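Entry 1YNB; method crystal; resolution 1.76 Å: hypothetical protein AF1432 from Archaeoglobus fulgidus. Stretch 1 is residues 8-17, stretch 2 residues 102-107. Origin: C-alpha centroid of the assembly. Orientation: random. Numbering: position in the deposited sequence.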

# COMPACT_ATOMS: atom_id res chain seq x y z
N ASP A 8 19.50 19.77 12.96
CA ASP A 8 18.82 20.39 11.82
C ASP A 8 19.19 19.71 10.51
O ASP A 8 18.36 19.61 9.60
CB ASP A 8 19.16 21.88 11.73
CG ASP A 8 18.43 22.68 12.78
OD1 ASP A 8 18.92 22.74 13.94
OD2 ASP A 8 17.35 23.23 12.45
N ASP A 9 20.45 19.28 10.40
CA ASP A 9 20.90 18.59 9.21
C ASP A 9 20.19 17.26 9.12
O ASP A 9 19.84 16.81 8.04
CB ASP A 9 22.41 18.35 9.26
CG ASP A 9 23.19 19.57 8.86
OD1 ASP A 9 22.72 20.70 9.18
OD2 ASP A 9 24.28 19.42 8.24
N VAL A 10 19.96 16.62 10.25
CA VAL A 10 19.30 15.33 10.24
C VAL A 10 17.84 15.52 9.86
O VAL A 10 17.29 14.74 9.07
CB VAL A 10 19.39 14.66 11.63
CG1 VAL A 10 18.48 13.43 11.68
CG2 VAL A 10 20.86 14.23 11.89
N VAL A 11 17.20 16.54 10.39
CA VAL A 11 15.80 16.75 10.05
C VAL A 11 15.70 17.04 8.54
O VAL A 11 14.87 16.47 7.87
CB VAL A 11 15.18 17.88 10.93
CG1 VAL A 11 13.84 18.38 10.36
CG2 VAL A 11 14.95 17.32 12.33
N LYS A 12 16.56 17.90 8.00
CA LYS A 12 16.48 18.14 6.55
C LYS A 12 16.72 16.87 5.74
O LYS A 12 16.09 16.64 4.69
CB LYS A 12 17.45 19.26 6.13
CG LYS A 12 16.78 20.62 6.15
CD LYS A 12 17.69 21.77 5.80
CE LYS A 12 16.85 23.07 5.55
NZ LYS A 12 15.67 23.26 6.50
N PHE A 13 17.67 16.03 6.19
CA PHE A 13 17.92 14.79 5.51
C PHE A 13 16.67 13.89 5.52
O PHE A 13 16.35 13.25 4.51
CB PHE A 13 19.11 14.03 6.17
CG PHE A 13 19.32 12.64 5.65
CD1 PHE A 13 19.87 12.41 4.40
CD2 PHE A 13 18.97 11.53 6.43
CE1 PHE A 13 20.06 11.12 3.92
CE2 PHE A 13 19.16 10.22 5.96
CZ PHE A 13 19.70 10.01 4.71
N ILE A 14 15.94 13.84 6.64
CA ILE A 14 14.76 12.99 6.68
C ILE A 14 13.69 13.52 5.70
O ILE A 14 13.03 12.73 5.04
CB ILE A 14 14.20 12.86 8.12
CG1 ILE A 14 15.22 12.03 8.96
CG2 ILE A 14 12.86 12.09 8.12
CD1 ILE A 14 15.05 12.11 10.51
N HIS A 15 13.57 14.85 5.62
CA HIS A 15 12.62 15.47 4.67
C HIS A 15 13.08 15.10 3.27
O HIS A 15 12.26 14.72 2.39
CB HIS A 15 12.63 17.00 4.79
CG HIS A 15 11.78 17.53 5.91
ND1 HIS A 15 10.48 17.12 6.13
CD2 HIS A 15 12.05 18.44 6.88
CE1 HIS A 15 10.00 17.74 7.19
NE2 HIS A 15 10.93 18.55 7.66
N GLU A 16 14.39 15.17 3.05
CA GLU A 16 14.93 14.86 1.72
C GLU A 16 14.68 13.42 1.32
O GLU A 16 14.37 13.13 0.16
CB GLU A 16 16.46 15.16 1.66
CG GLU A 16 17.10 14.71 0.33
CD GLU A 16 18.55 15.17 0.17
OE1 GLU A 16 19.04 15.92 1.04
OE2 GLU A 16 19.20 14.78 -0.84
N VAL A 17 14.81 12.50 2.26
CA VAL A 17 14.56 11.08 2.00
C VAL A 17 13.10 10.88 1.59
O VAL A 17 12.80 9.99 0.78
CB VAL A 17 14.84 10.23 3.29
CG1 VAL A 17 14.24 8.81 3.18
CG2 VAL A 17 16.40 10.14 3.49
N GLU A 102 27.66 14.89 -0.23
CA GLU A 102 26.92 16.02 0.30
C GLU A 102 25.64 15.58 1.00
O GLU A 102 25.29 16.12 2.05
CB GLU A 102 26.60 16.99 -0.82
CG GLU A 102 27.74 17.17 -1.80
CD GLU A 102 27.60 18.43 -2.62
OE1 GLU A 102 26.46 18.80 -2.96
OE2 GLU A 102 28.65 19.05 -2.93
N GLN A 103 24.95 14.60 0.42
CA GLN A 103 23.72 14.13 1.02
C GLN A 103 23.95 13.55 2.41
O GLN A 103 23.15 13.78 3.33
CB GLN A 103 23.07 13.09 0.12
CG GLN A 103 21.70 12.66 0.55
CD GLN A 103 21.13 11.62 -0.41
OE1 GLN A 103 21.76 10.59 -0.67
NE2 GLN A 103 19.93 11.89 -0.94
N LEU A 104 25.05 12.82 2.60
CA LEU A 104 25.32 12.21 3.91
C LEU A 104 26.27 12.97 4.81
O LEU A 104 26.78 12.42 5.79
CB LEU A 104 25.83 10.78 3.72
CG LEU A 104 24.82 9.85 3.06
CD1 LEU A 104 25.46 8.53 2.77
CD2 LEU A 104 23.60 9.67 3.96
N SER A 105 26.50 14.25 4.50
CA SER A 105 27.41 15.08 5.30
C SER A 105 27.07 15.08 6.80
O SER A 105 27.94 15.27 7.64
CB SER A 105 27.39 16.52 4.79
OG SER A 105 26.11 17.12 4.95
N TRP A 106 25.80 14.85 7.13
CA TRP A 106 25.40 14.83 8.52
C TRP A 106 25.98 13.64 9.29
O TRP A 106 26.02 13.65 10.52
CB TRP A 106 23.87 14.81 8.64
CG TRP A 106 23.25 13.58 8.06
CD1 TRP A 106 22.87 13.39 6.76
CD2 TRP A 106 23.00 12.34 8.73
NE1 TRP A 106 22.41 12.11 6.58
CE2 TRP A 106 22.49 11.44 7.78
CE3 TRP A 106 23.18 11.90 10.06
CZ2 TRP A 106 22.15 10.12 8.09
CZ3 TRP A 106 22.84 10.58 10.37
CH2 TRP A 106 22.33 9.70 9.39
N MET A 107 26.41 12.61 8.58
CA MET A 107 26.96 11.44 9.26
C MET A 107 28.40 11.71 9.66
O MET A 107 29.21 12.15 8.83
CB MET A 107 26.91 10.20 8.38
CG MET A 107 25.51 9.76 8.03
SD MET A 107 25.51 8.17 7.20
CE MET A 107 25.50 7.06 8.63
O HOH W 1 21.06 15.64 3.29

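One face of a helix packs against the last residues of another helix and the turn that follows, in a small, largely apolar contact centred on an oblique pair of aromatic rings and closed at one end by a charged hydrogen bond and a bridging water.

The first stretch is helical throughout, and its contacting residues, Asp9, Val10, Phe13 and Glu16, recur at the three- and four-residue spacing that brings side chains to one side of a helix. In the second stretch Leu104 is the first residue to leave helical phi/psi, and a type I turn runs from Leu104 to Met107, closed by a hydrogen bond from Met107 N to Leu104 O at 2.8 Å. Ser105 OG donates to Glu102 O at 3.2 Å, a bond back to the helix. The turn places Trp106 beside Asp9, where the backbones come closest, with 5.9 Å between Asp9 CA and Trp106 CA.

Phe13 and Trp106 bury the most surface, and both direct their CA-to-CB bonds toward the opposite stretch. The Phe13 ring and the five-membered ring of Trp106 lie with centroids 4.3 Å apart and planes inclined at 40°. Trp106 NE1 sits over one face of the phenylalanine ring, 3.3 Å from Phe13 CG, while Phe13 CE2 meets Trp106 CZ2 at 3.7 Å. Broad, flat side chains suit this place because they cover much area; the indole NE1, though polar, lies over the phenylalanine ring. Leu104 CD2 adds an apolar contact with Phe13 CE1 at 3.8 Å. Val10, compact and branched, brings CG2 to 3.8 Å from Trp106 CE3, packing against the six-membered part of the indole.

At the exposed margin, Asp9 contributes its aliphatic carbon: Asp9 CB lies 3.9 Å from Trp106 CB. A short acidic residue can pack there through its methylene while its carboxylate remains near solvent.

At the other end, polar groups meet. Gln103 has an extended chain, t at both chi1 and chi2, and although its CA-to-CB bond points sideways, its end comes nearer to the first helix. Gln103 NE2 donates to Glu16 OE2 at 3.0 Å, with an N-H...acceptor angle of 151°. Glu16, likewise t at chi1 and chi2, reaches out from its helix to accept this bond. Water 1 then donates both to Glu16 OE1, at 3.0 Å, and to Gln103 O, at 2.8 Å, so the carboxylate is tied to both side chain and backbone of Gln103. Since both residues are buried, these bonds offset the cost of removing polar groups from solvent.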